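PDB 3Q48: chaperone CupB2 from Pseudomonas aeruginosa, which probably acts as a periplasmic folding chaperone for pilus subunits during fimbria assembly. Local coordinates for residues Pro79-Pro84 against Val96-Leu102; Ala156-Trp161 against Val228-Val232; Val185-Val190 against Gly202-Val206. All coordinates share one frame; numbering follows the deposited sequence.

From the N terminus, contact 1 comes first: the chain leaves Pro79-Pro84, turns and returns through Val96-Leu102, closing a short beta hairpin in the PapD-like N-terminal domain. Across the centre of the molecule, the centres of contacts 2 and 3 lie about 33 and 28 Å from that of contact 1. Contact 2 spans a long excursion, from Ala156-Trp161 to Val228-Val232, and joins the two sheets of the C-terminal domain. Contact 3, the hairpin of Val185-Val190 with Gly202-Val206, falls entirely within it and pairs strands inside one of those sheets. There strands 185-194 and 227-233 are neighbours, with a probable hydrogen bond of 2.8 Å from Ala188 N to Glu231 O. No contact crosses another.

Contact 1 of 3, residues Pro79-Pro84 against Val96-Leu102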
ATOM      1  N   PRO A  79       1.068  10.421  13.428  1.00 39.02           N
ATOM      2  CA  PRO A  79       2.331  11.138  13.508  1.00 39.20           C
ATOM      3  C   PRO A  79       2.852  11.641  12.165  1.00 37.81           C
ATOM      4  O   PRO A  79       4.046  11.774  11.989  1.00 37.70           O
ATOM      5  CB  PRO A  79       3.285  10.080  14.054  1.00 38.90           C
ATOM      6  CG  PRO A  79       2.801   8.840  13.474  1.00 38.37           C
ATOM      7  CD  PRO A  79       1.294   8.970  13.354  1.00 38.67           C
ATOM      8  N   PHE A  80       1.966  11.916  11.226  1.00 37.53           N
ATOM      9  CA  PHE A  80       2.393  12.507   9.966  1.00 36.75           C
ATOM     10  C   PHE A  80       1.629  13.802   9.682  1.00 37.30           C
ATOM     11  O   PHE A  80       0.483  13.938  10.074  1.00 38.80           O
ATOM     12  CB  PHE A  80       2.271  11.500   8.821  1.00 35.09           C
ATOM     13  CG  PHE A  80       3.043  10.243   9.044  1.00 30.81           C
ATOM     14  CD1 PHE A  80       4.388  10.200   8.763  1.00 26.96           C
ATOM     15  CD2 PHE A  80       2.412   9.106   9.552  1.00 31.28           C
ATOM     16  CE1 PHE A  80       5.118   9.072   8.966  1.00 26.84           C
ATOM     17  CE2 PHE A  80       3.131   7.928   9.791  1.00 29.14           C
ATOM     18  CZ  PHE A  80       4.498   7.916   9.496  1.00 29.14           C
ATOM     19  N   SER A  81       2.292  14.764   9.054  1.00 37.02           N
ATOM     20  CA  SER A  81       1.625  15.919   8.503  1.00 37.00           C
ATOM     21  C   SER A  81       1.882  15.961   6.981  1.00 35.66           C
ATOM     22  O   SER A  81       2.848  15.410   6.507  1.00 34.84           O
ATOM     23  CB  SER A  81       2.136  17.179   9.185  1.00 37.78           C
ATOM     24  OG  SER A  81       3.481  17.423   8.781  1.00 40.12           O
ATOM     25  N   VAL A  82       0.989  16.586   6.224  1.00 35.84           N
ATOM     26  CA  VAL A  82       1.199  16.791   4.802  1.00 35.09           C
ATOM     27  C   VAL A  82       1.110  18.269   4.525  1.00 36.20           C
ATOM     28  O   VAL A  82       0.096  18.909   4.789  1.00 37.18           O
ATOM     29  CB  VAL A  82       0.195  16.049   3.910  1.00 34.58           C
ATOM     30  CG1 VAL A  82       0.708  16.018   2.427  1.00 34.56           C
ATOM     31  CG2 VAL A  82       0.045  14.652   4.384  1.00 33.63           C
ATOM     32  N   THR A  83       2.199  18.796   3.980  1.00 36.28           N
ATOM     33  CA  THR A  83       2.346  20.195   3.656  1.00 36.47           C
ATOM     34  C   THR A  83       2.529  20.283   2.153  1.00 35.06           C
ATOM     35  O   THR A  83       3.319  19.530   1.605  1.00 34.12           O
ATOM     36  CB  THR A  83       3.625  20.715   4.352  1.00 37.31           C
ATOM     37  OG1 THR A  83       3.563  20.330   5.722  1.00 38.94           O
ATOM     38  CG2 THR A  83       3.758  22.238   4.270  1.00 38.74           C
ATOM     39  N   PRO A  84       1.785  21.178   1.479  1.00 35.27           N
ATOM     40  CA  PRO A  84       0.655  21.923   2.070  1.00 35.73           C
ATOM     41  C   PRO A  84      -0.623  21.051   2.028  1.00 35.20           C
ATOM     42  O   PRO A  84      -0.733  20.148   1.187  1.00 34.54           O
ATOM     43  CB  PRO A  84       0.541  23.168   1.173  1.00 35.66           C
ATOM     44  CG  PRO A  84       1.173  22.781  -0.130  1.00 35.33           C
ATOM     45  CD  PRO A  84       2.142  21.665   0.122  1.00 34.73           C
ATOM     46  N   VAL A  96       4.001  19.432  -5.469  1.00 29.24           N
ATOM     47  CA  VAL A  96       4.844  18.589  -4.681  1.00 28.95           C
ATOM     48  C   VAL A  96       4.269  18.623  -3.279  1.00 29.65           C
ATOM     49  O   VAL A  96       4.092  19.716  -2.692  1.00 30.23           O
ATOM     50  CB  VAL A  96       6.274  19.166  -4.607  1.00 30.23           C
ATOM     51  CG1 VAL A  96       7.158  18.271  -3.686  1.00 29.24           C
ATOM     52  CG2 VAL A  96       6.901  19.348  -6.020  1.00 29.61           C
ATOM     53  N   LEU A  97       3.981  17.446  -2.731  1.00 28.45           N
ATOM     54  CA  LEU A  97       3.475  17.388  -1.363  1.00 28.48           C
ATOM     55  C   LEU A  97       4.597  16.876  -0.523  1.00 28.14           C
ATOM     56  O   LEU A  97       5.390  16.056  -0.984  1.00 27.56           O
ATOM     57  CB  LEU A  97       2.293  16.434  -1.206  1.00 27.98           C
ATOM     58  CG  LEU A  97       1.100  16.543  -2.137  1.00 29.29           C
ATOM     59  CD1 LEU A  97       0.245  15.355  -1.844  1.00 28.71           C
ATOM     60  CD2 LEU A  97       0.294  17.876  -1.979  1.00 29.09           C
ATOM     61  N   ARG A  98       4.639  17.338   0.719  1.00 28.09           N
ATOM     62  CA  ARG A  98       5.711  17.021   1.604  1.00 27.89           C
ATOM     63  C   ARG A  98       5.141  16.323   2.803  1.00 27.42           C
ATOM     64  O   ARG A  98       4.305  16.873   3.502  1.00 26.82           O
ATOM     65  CB  ARG A  98       6.435  18.312   1.978  1.00 28.64           C
ATOM     66  CG  ARG A  98       7.734  18.103   2.613  1.00 31.95           C
ATOM     67  CD  ARG A  98       8.343  19.410   2.952  1.00 40.91           C
ATOM     68  NE  ARG A  98       9.029  19.932   1.777  1.00 47.08           N
ATOM     69  CZ  ARG A  98      10.120  19.382   1.228  1.00 49.05           C
ATOM     70  NH1 ARG A  98      10.663  18.273   1.729  1.00 49.19           N
ATOM     71  NH2 ARG A  98      10.668  19.934   0.156  1.00 49.54           N
ATOM     72  N   ILE A  99       5.591  15.087   3.022  1.00 28.26           N
ATOM     73  CA  ILE A  99       5.203  14.273   4.208  1.00 28.52           C
ATOM     74  C   ILE A  99       6.282  14.230   5.298  1.00 28.93           C
ATOM     75  O   ILE A  99       7.374  13.729   5.058  1.00 28.86           O
ATOM     76  CB  ILE A  99       4.838  12.870   3.788  1.00 27.41           C
ATOM     77  CG1 ILE A  99       3.763  12.947   2.681  1.00 27.49           C
ATOM     78  CG2 ILE A  99       4.364  12.068   5.027  1.00 29.71           C
ATOM     79  CD1 ILE A  99       3.500  11.622   1.965  1.00 27.64           C
ATOM     80  N   ALA A 100       5.970  14.779   6.477  1.00 30.14           N
ATOM     81  CA  ALA A 100       6.900  14.830   7.660  1.00 31.46           C
ATOM     82  C   ALA A 100       6.472  13.940   8.812  1.00 32.20           C
ATOM     83  O   ALA A 100       5.317  13.940   9.177  1.00 31.15           O
ATOM     84  CB  ALA A 100       7.072  16.264   8.174  1.00 32.07           C
ATOM     85  N   TYR A 101       7.424  13.195   9.377  1.00 34.23           N
ATOM     86  CA  TYR A 101       7.178  12.328  10.523  1.00 36.80           C
ATOM     87  C   TYR A 101       7.430  13.046  11.826  1.00 40.67           C
ATOM     88  O   TYR A 101       8.512  13.590  12.005  1.00 42.23           O
ATOM     89  CB  TYR A 101       8.131  11.138  10.452  1.00 35.92           C
ATOM     90  CG  TYR A 101       8.069  10.161  11.615  1.00 34.44           C
ATOM     91  CD1 TYR A 101       6.838   9.721  12.141  1.00 33.10           C
ATOM     92  CD2 TYR A 101       9.241   9.645  12.168  1.00 31.81           C
ATOM     93  CE1 TYR A 101       6.806   8.810  13.216  1.00 33.33           C
ATOM     94  CE2 TYR A 101       9.219   8.743  13.209  1.00 31.03           C
ATOM     95  CZ  TYR A 101       8.016   8.329  13.742  1.00 33.97           C
ATOM     96  OH  TYR A 101       8.011   7.416  14.782  1.00 33.32           O
ATOM     97  N   LEU A 102       6.469  13.041  12.744  1.00 44.61           N
ATOM     98  CA  LEU A 102       6.763  13.496  14.128  1.00 50.05           C
ATOM     99  C   LEU A 102       7.160  12.334  15.055  1.00 52.25           C
ATOM    100  O   LEU A 102       6.285  11.590  15.538  1.00 53.15           O
ATOM    101  CB  LEU A 102       5.602  14.265  14.768  1.00 50.93           C
ATOM    102  CG  LEU A 102       5.873  14.581  16.257  1.00 56.35           C
ATOM    103  CD1 LEU A 102       6.945  15.696  16.422  1.00 58.88           C
ATOM    104  CD2 LEU A 102       4.579  14.911  17.097  1.00 59.91           C
TER
HETATM  105  O   HOH W   1       4.380  17.824   5.908  1.00 21.66           O
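Thr83 and Arg98 face each other as an antiparallel hydrogen-bonded pair: Thr83 N gives a bond of 2.9 Å to Arg98 O, and Arg98 N returns one of 2.7 Å to Thr83 O. Ser81 and Ala100 form the next such pair, with Ser81 N 3.1 Å from Ala100 O, and Leu102 N closes the series on the carbonyl of Pro79. A water bound on the Ser81 and Thr83 side of the sheet donates to Arg98 O at 2.6 Å and is also hydrogen-bonded to both hydroxyls. Ser81 OG reaches it from a position between the backbone N and the carbonyl carbon (chi1 70°), and Thr83 OG1 comes to the same water at 2.6 Å. Arg98 turns its guanidinium group away from the hairpin to a salt bridge with Glu45.

The other face is largely apolar. Phe80 leans toward Tyr101, the two ring planes 33° apart, and brings CE1 to 3.7 Å from Tyr101 CD1. Tyr101 also carries its CE1 past the ring of Pro79, at 3.8 Å from Pro79 CB, while its hydroxyl bonds to Ala104 O. Farther along, Val82 CG1 meets Leu97 CB at 4.0 Å and lies near Ile99 CG1. Phe114 meets Phe80 edge-to-face, and strand 58-65 packs on Val82 and Leu97. The hairpin of strands 80-89 and 93-101, part of the immunoglobulin-like N-terminal domain, is thus amphipathic: Phe80, Leu97 and Ile99 are buried, with Val82 at their margin, while the hydroxyls on the reverse side hold a water that gives the Arg98 carbonyl a second donor beside Thr83 N.

Contact 2 of 3, residues Ala156-Trp161 against Val228-Val232; sequences AGKLQW and VRYEV
Tyr230 and Trp161 meet obliquely, their six-membered rings 4.7 Å apart between centroids and their planes inclined at 32°. The indole lays the CZ2 corner of its benzo ring over one face of the phenol, displaced toward the rim, with Trp161 CZ2 3.4 Å from Tyr230 CD2. Trp161 NE1 comes closer still to the outer part of the phenol, near Tyr230 CE2. Val228 presses on the indole at about a right angle: its CG1 stands over the face of the five-membered ring, 3.7 Å from the centroid and 16° off the normal, a CH-pi contact. CG1 is put there by a chi1 of 66°, which wedges it between the backbone N and carbonyl carbon of Val228, while CG2 reaches the benzo part at Trp161 CE3.

Both segments belong to the C-terminal immunoglobulin-like domain, and the side chains fill the space between its two sheets: Trp161 extends from the sheet of strands 160-163, 175-179 and 210-214, Tyr230 and Val228 from the sheet that holds strand 227-233. His242, on the neighbouring strand 239-245, adds a further ring beside Tyr230.

The phenol runs on past the indole to the segment leading into strand 160-163. There its hydroxyl donates to Ala156 O, which approaches the ring edge near its plane; the 2.5 Å between Tyr230 OH and Ala156 O is very short, and its exact value is doubtful. Leu159 comes alongside the phenol with CD1, 4.1 Å from Tyr230 CE1. Beside the phenol, on the CE1 side, Ala156 CB packs against both methyls of Val232, 3.6 Å from Val232 CG2.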
ATOM      1  N   ALA A 156       7.961 -11.657  -0.054  1.00 30.19           N
ATOM      2  CA  ALA A 156       6.883 -12.368  -0.762  1.00 29.90           C
ATOM      3  C   ALA A 156       7.264 -13.841  -0.906  1.00 30.92           C
ATOM      4  O   ALA A 156       6.386 -14.722  -0.890  1.00 31.40           O
ATOM      5  CB  ALA A 156       6.648 -11.763  -2.123  1.00 29.09           C
ATOM      6  N   GLY A 157       8.565 -14.101  -1.032  1.00 30.54           N
ATOM      7  CA  GLY A 157       9.038 -15.471  -1.164  1.00 31.86           C
ATOM      8  C   GLY A 157       9.154 -16.299   0.124  1.00 33.13           C
ATOM      9  O   GLY A 157       9.628 -17.443   0.054  1.00 34.48           O
ATOM     10  N   LYS A 158       8.773 -15.756   1.290  1.00 32.23           N
ATOM     11  CA  LYS A 158       8.811 -16.561   2.522  1.00 33.26           C
ATOM     12  C   LYS A 158       7.394 -16.870   2.991  1.00 32.72           C
ATOM     13  O   LYS A 158       7.175 -17.451   4.032  1.00 33.85           O
ATOM     14  CB  LYS A 158       9.640 -15.890   3.643  1.00 33.66           C
ATOM     15  CG  LYS A 158      11.044 -15.527   3.207  1.00 34.81           C
ATOM     16  CD  LYS A 158      11.824 -14.721   4.259  1.00 37.09           C
ATOM     17  CE  LYS A 158      13.021 -14.019   3.552  1.00 36.97           C
ATOM     18  NZ  LYS A 158      14.139 -13.578   4.439  1.00 36.84           N
ATOM     19  N   LEU A 159       6.423 -16.428   2.229  1.00 32.37           N
ATOM     20  CA  LEU A 159       5.040 -16.731   2.542  1.00 32.33           C
ATOM     21  C   LEU A 159       4.860 -18.233   2.445  1.00 33.35           C
ATOM     22  O   LEU A 159       5.462 -18.868   1.593  1.00 34.18           O
ATOM     23  CB  LEU A 159       4.127 -16.002   1.556  1.00 30.85           C
ATOM     24  CG  LEU A 159       4.373 -14.508   1.611  1.00 29.28           C
ATOM     25  CD1 LEU A 159       3.538 -13.820   0.547  1.00 29.30           C
ATOM     26  CD2 LEU A 159       4.027 -13.968   2.996  1.00 24.08           C
ATOM     27  N   GLN A 160       4.093 -18.821   3.336  1.00 34.33           N
ATOM     28  CA  GLN A 160       3.824 -20.239   3.172  1.00 36.19           C
ATOM     29  C   GLN A 160       2.354 -20.447   2.951  1.00 35.41           C
ATOM     30  O   GLN A 160       1.522 -19.666   3.423  1.00 35.65           O
ATOM     31  CB  GLN A 160       4.431 -21.082   4.302  1.00 38.01           C
ATOM     32  CG  GLN A 160       4.255 -20.569   5.722  1.00 43.42           C
ATOM     33  CD  GLN A 160       5.573 -20.649   6.497  1.00 52.37           C
ATOM     34  OE1 GLN A 160       6.615 -20.930   5.883  1.00 58.58           O
ATOM     35  NE2 GLN A 160       5.547 -20.385   7.823  1.00 49.84           N
ATOM     36  N   TRP A 161       2.008 -21.440   2.170  1.00 35.24           N
ATOM     37  CA  TRP A 161       0.606 -21.529   1.760  1.00 35.63           C
ATOM     38  C   TRP A 161      -0.002 -22.848   2.170  1.00 37.22           C
ATOM     39  O   TRP A 161       0.690 -23.831   2.297  1.00 37.52           O
ATOM     40  CB  TRP A 161       0.457 -21.281   0.238  1.00 34.51           C
ATOM     41  CG  TRP A 161       0.997 -19.933  -0.167  1.00 31.43           C
ATOM     42  CD1 TRP A 161       2.315 -19.543  -0.211  1.00 28.40           C
ATOM     43  CD2 TRP A 161       0.225 -18.783  -0.544  1.00 27.99           C
ATOM     44  NE1 TRP A 161       2.400 -18.233  -0.623  1.00 28.88           N
ATOM     45  CE2 TRP A 161       1.134 -17.741  -0.823  1.00 25.96           C
ATOM     46  CE3 TRP A 161      -1.151 -18.535  -0.652  1.00 27.84           C
ATOM     47  CZ2 TRP A 161       0.722 -16.467  -1.207  1.00 25.31           C
ATOM     48  CZ3 TRP A 161      -1.572 -17.261  -1.047  1.00 28.87           C
ATOM     49  CH2 TRP A 161      -0.628 -16.242  -1.322  1.00 26.09           C
ATOM     50  N   VAL A 228       0.176 -22.517  -6.014  1.00 34.84           N
ATOM     51  CA  VAL A 228      -0.330 -21.151  -5.972  1.00 31.79           C
ATOM     52  C   VAL A 228       0.581 -20.219  -6.795  1.00 30.06           C
ATOM     53  O   VAL A 228       1.805 -20.321  -6.692  1.00 30.40           O
ATOM     54  CB  VAL A 228      -0.561 -20.627  -4.490  1.00 31.14           C
ATOM     55  CG1 VAL A 228       0.744 -20.498  -3.715  1.00 29.33           C
ATOM     56  CG2 VAL A 228      -1.245 -19.271  -4.508  1.00 30.13           C
ATOM     57  N   ARG A 229       0.009 -19.293  -7.571  1.00 27.79           N
ATOM     58  CA  ARG A 229       0.839 -18.302  -8.302  1.00 25.38           C
ATOM     59  C   ARG A 229       0.404 -16.937  -7.878  1.00 24.26           C
ATOM     60  O   ARG A 229      -0.803 -16.619  -7.927  1.00 23.25           O
ATOM     61  CB  ARG A 229       0.647 -18.424  -9.810  1.00 26.19           C
ATOM     62  CG  ARG A 229       1.302 -17.312 -10.643  1.00 25.69           C
ATOM     63  CD  ARG A 229       1.294 -17.685 -12.140  1.00 25.22           C
ATOM     64  NE  ARG A 229       2.112 -18.861 -12.399  1.00 27.61           N
ATOM     65  CZ  ARG A 229       2.300 -19.425 -13.590  1.00 28.93           C
ATOM     66  NH1 ARG A 229       1.722 -18.923 -14.680  1.00 26.51           N
ATOM     67  NH2 ARG A 229       3.068 -20.517 -13.683  1.00 29.13           N
ATOM     68  N   TYR A 230       1.357 -16.114  -7.449  1.00 22.50           N
ATOM     69  CA  TYR A 230       0.970 -14.835  -6.962  1.00 22.06           C
ATOM     70  C   TYR A 230       1.912 -13.719  -7.364  1.00 23.55           C
ATOM     71  O   TYR A 230       3.129 -13.941  -7.516  1.00 24.78           O
ATOM     72  CB  TYR A 230       0.777 -14.896  -5.440  1.00 22.68           C
ATOM     73  CG  TYR A 230       1.973 -15.346  -4.613  1.00 22.97           C
ATOM     74  CD1 TYR A 230       2.903 -14.424  -4.169  1.00 23.60           C
ATOM     75  CD2 TYR A 230       2.158 -16.701  -4.259  1.00 22.50           C
ATOM     76  CE1 TYR A 230       4.004 -14.817  -3.372  1.00 24.88           C
ATOM     77  CE2 TYR A 230       3.264 -17.116  -3.485  1.00 23.12           C
ATOM     78  CZ  TYR A 230       4.178 -16.152  -3.044  1.00 26.25           C
ATOM     79  OH  TYR A 230       5.285 -16.481  -2.280  1.00 25.07           O
ATOM     80  N   GLU A 231       1.359 -12.507  -7.513  1.00 23.05           N
ATOM     81  CA  GLU A 231       2.128 -11.362  -7.941  1.00 23.02           C
ATOM     82  C   GLU A 231       2.054 -10.337  -6.865  1.00 23.82           C
ATOM     83  O   GLU A 231       0.962 -10.032  -6.379  1.00 24.42           O
ATOM     84  CB  GLU A 231       1.557 -10.729  -9.214  1.00 22.31           C
ATOM     85  CG  GLU A 231       1.643 -11.615 -10.443  1.00 24.77           C
ATOM     86  CD  GLU A 231       1.257 -10.922 -11.758  1.00 27.62           C
ATOM     87  OE1 GLU A 231       1.100  -9.679 -11.792  1.00 31.26           O
ATOM     88  OE2 GLU A 231       1.121 -11.623 -12.776  1.00 29.96           O
ATOM     89  N   VAL A 232       3.194  -9.739  -6.537  1.00 23.70           N
ATOM     90  CA  VAL A 232       3.219  -8.791  -5.493  1.00 23.87           C
ATOM     91  C   VAL A 232       3.732  -7.453  -5.974  1.00 23.85           C
ATOM     92  O   VAL A 232       4.551  -7.413  -6.862  1.00 26.88           O
ATOM     93  CB  VAL A 232       4.072  -9.341  -4.333  1.00 24.96           C
ATOM     94  CG1 VAL A 232       3.420 -10.652  -3.793  1.00 25.65           C
ATOM     95  CG2 VAL A 232       5.423  -9.621  -4.797  1.00 25.88           C
TER

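Contact 3 of 3, residues Val185-Val190 against Gly202-Val206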
ATOM      1  N   VAL A 185       2.799  -7.451   2.575  1.00 22.83           N
ATOM      2  CA  VAL A 185       3.007  -7.965   1.248  1.00 21.71           C
ATOM      3  C   VAL A 185       1.722  -7.713   0.543  1.00 21.85           C
ATOM      4  O   VAL A 185       0.693  -8.175   0.984  1.00 23.97           O
ATOM      5  CB  VAL A 185       3.377  -9.472   1.301  1.00 23.43           C
ATOM      6  CG1 VAL A 185       3.445 -10.146  -0.200  1.00 22.38           C
ATOM      7  CG2 VAL A 185       4.679  -9.641   2.073  1.00 19.95           C
ATOM      8  N   SER A 186       1.759  -6.935  -0.522  1.00 21.66           N
ATOM      9  CA  SER A 186       0.545  -6.622  -1.299  1.00 22.18           C
ATOM     10  C   SER A 186       0.471  -7.471  -2.550  1.00 22.16           C
ATOM     11  O   SER A 186       1.433  -7.515  -3.318  1.00 22.25           O
ATOM     12  CB  SER A 186       0.536  -5.138  -1.702  1.00 21.60           C
ATOM     13  OG  SER A 186       0.585  -4.360  -0.522  1.00 23.78           O
ATOM     14  N   PHE A 187      -0.658  -8.133  -2.743  1.00 22.39           N
ATOM     15  CA  PHE A 187      -0.872  -8.989  -3.902  1.00 23.96           C
ATOM     16  C   PHE A 187      -1.713  -8.297  -4.972  1.00 24.45           C
ATOM     17  O   PHE A 187      -2.836  -7.853  -4.662  1.00 25.89           O
ATOM     18  CB  PHE A 187      -1.621 -10.270  -3.513  1.00 23.78           C
ATOM     19  CG  PHE A 187      -0.980 -11.044  -2.408  1.00 24.07           C
ATOM     20  CD1 PHE A 187       0.033 -11.959  -2.675  1.00 23.42           C
ATOM     21  CD2 PHE A 187      -1.443 -10.911  -1.091  1.00 25.32           C
ATOM     22  CE1 PHE A 187       0.626 -12.681  -1.633  1.00 24.33           C
ATOM     23  CE2 PHE A 187      -0.866 -11.648  -0.046  1.00 24.51           C
ATOM     24  CZ  PHE A 187       0.164 -12.530  -0.316  1.00 24.67           C
ATOM     25  N   ALA A 188      -1.215  -8.237  -6.211  1.00 23.54           N
ATOM     26  CA  ALA A 188      -2.033  -7.761  -7.322  1.00 23.34           C
ATOM     27  C   ALA A 188      -2.925  -8.872  -7.817  1.00 24.28           C
ATOM     28  O   ALA A 188      -3.955  -8.611  -8.469  1.00 25.19           O
ATOM     29  CB  ALA A 188      -1.162  -7.234  -8.480  1.00 23.11           C
ATOM     30  N   SER A 189      -2.525 -10.119  -7.548  1.00 23.86           N
ATOM     31  CA  SER A 189      -3.329 -11.274  -7.970  1.00 24.33           C
ATOM     32  C   SER A 189      -2.819 -12.480  -7.290  1.00 23.72           C
ATOM     33  O   SER A 189      -1.630 -12.557  -7.005  1.00 23.82           O
ATOM     34  CB  SER A 189      -3.267 -11.500  -9.494  1.00 25.37           C
ATOM     35  OG  SER A 189      -1.962 -11.860  -9.909  1.00 26.60           O
ATOM     36  N   VAL A 190      -3.727 -13.415  -7.019  1.00 24.09           N
ATOM     37  CA  VAL A 190      -3.412 -14.696  -6.414  1.00 23.39           C
ATOM     38  C   VAL A 190      -4.233 -15.693  -7.184  1.00 24.74           C
ATOM     39  O   VAL A 190      -5.388 -15.451  -7.470  1.00 25.24           O
ATOM     40  CB  VAL A 190      -3.851 -14.710  -4.932  1.00 23.94           C
ATOM     41  CG1 VAL A 190      -3.669 -16.126  -4.256  1.00 20.95           C
ATOM     42  CG2 VAL A 190      -3.103 -13.634  -4.192  1.00 22.59           C
ATOM     43  N   GLY A 202      -8.385 -13.745  -5.968  1.00 36.43           N
ATOM     44  CA  GLY A 202      -8.444 -12.407  -5.457  1.00 36.25           C
ATOM     45  C   GLY A 202      -7.096 -11.760  -5.239  1.00 35.94           C
ATOM     46  O   GLY A 202      -6.064 -12.386  -5.439  1.00 36.40           O
ATOM     47  N   LYS A 203      -7.129 -10.484  -4.868  1.00 35.02           N
ATOM     48  CA  LYS A 203      -5.957  -9.729  -4.513  1.00 34.41           C
ATOM     49  C   LYS A 203      -6.086  -9.341  -3.043  1.00 33.46           C
ATOM     50  O   LYS A 203      -7.027  -9.762  -2.360  1.00 35.04           O
ATOM     51  CB  LYS A 203      -5.852  -8.477  -5.394  1.00 34.86           C
ATOM     52  CG  LYS A 203      -7.070  -7.545  -5.350  1.00 36.50           C
ATOM     53  CD  LYS A 203      -7.223  -6.869  -6.720  1.00 43.95           C
ATOM     54  CE  LYS A 203      -7.730  -5.432  -6.610  1.00 46.18           C
ATOM     55  NZ  LYS A 203      -6.793  -4.607  -5.762  1.00 48.47           N
ATOM     56  N   GLY A 204      -5.159  -8.541  -2.550  1.00 30.91           N
ATOM     57  CA  GLY A 204      -5.229  -8.134  -1.167  1.00 29.60           C
ATOM     58  C   GLY A 204      -3.855  -7.906  -0.599  1.00 28.60           C
ATOM     59  O   GLY A 204      -2.875  -7.690  -1.330  1.00 29.09           O
ATOM     60  N   MET A 205      -3.780  -7.941   0.713  1.00 27.43           N
ATOM     61  CA  MET A 205      -2.561  -7.594   1.398  1.00 25.91           C
ATOM     62  C   MET A 205      -2.565  -8.387   2.677  1.00 26.18           C
ATOM     63  O   MET A 205      -3.615  -8.520   3.330  1.00 26.19           O
ATOM     64  CB  MET A 205      -2.554  -6.105   1.751  1.00 24.78           C
ATOM     65  CG  MET A 205      -1.272  -5.674   2.341  1.00 24.05           C
ATOM     66  SD  MET A 205      -1.039  -3.898   2.551  1.00 29.30           S
ATOM     67  CE  MET A 205      -2.497  -3.404   3.509  1.00 27.11           C
ATOM     68  N   VAL A 206      -1.390  -8.895   3.023  1.00 25.05           N
ATOM     69  CA  VAL A 206      -1.206  -9.599   4.246  1.00 25.09           C
ATOM     70  C   VAL A 206      -0.191  -8.767   5.054  1.00 25.33           C
ATOM     71  O   VAL A 206       0.839  -8.285   4.550  1.00 24.60           O
ATOM     72  CB  VAL A 206      -0.779 -11.097   4.007  1.00 25.87           C
ATOM     73  CG1 VAL A 206       0.659 -11.210   3.424  1.00 24.17           C
ATOM     74  CG2 VAL A 206      -0.912 -11.930   5.292  1.00 26.61           C
TER
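Phe187 and Val206 project to the same side of an antiparallel pair of strands, with Phe187 CE2 3.8 Å from Val206 CG1. With CG anti to its own carbonyl carbon (chi1 -54°), the phenyl ring leaves the sheet slanting back toward Val206, its edge by Gly204, whose carbonyl O lies near the ring plane. Val206 CG1 occupies the slot between its backbone N and carbonyl carbon, a position (chi1 69°) that brings it within 3.9 Å of Val185 CB. On the reverse face Met205 bends near its end, with SD 3.5 Å from Ser186 OG, a hydroxyl that has a weak hydrogen bond to Lys141 NZ.

Four backbone bonds hold the strands, among them Phe187 N to Gly204 O at 2.7 Å and Val206 N to Val185 O at 3.0 Å. Past Phe187 the chain turns a corner at Ala188, and Lys203 CB sits 3.2 Å from Phe187 O while the rest of its chain leads away.

Leu159 and Val232 pack around Phe187 and Val185, which places this face of the 185-194 and 197-206 hairpin in the core of the C-terminal domain. Gly204 adopts backbone angles that suit glycine (phi 149°), and the peptide linking it to Met205 sets polar backbone atoms at the phenyl edge.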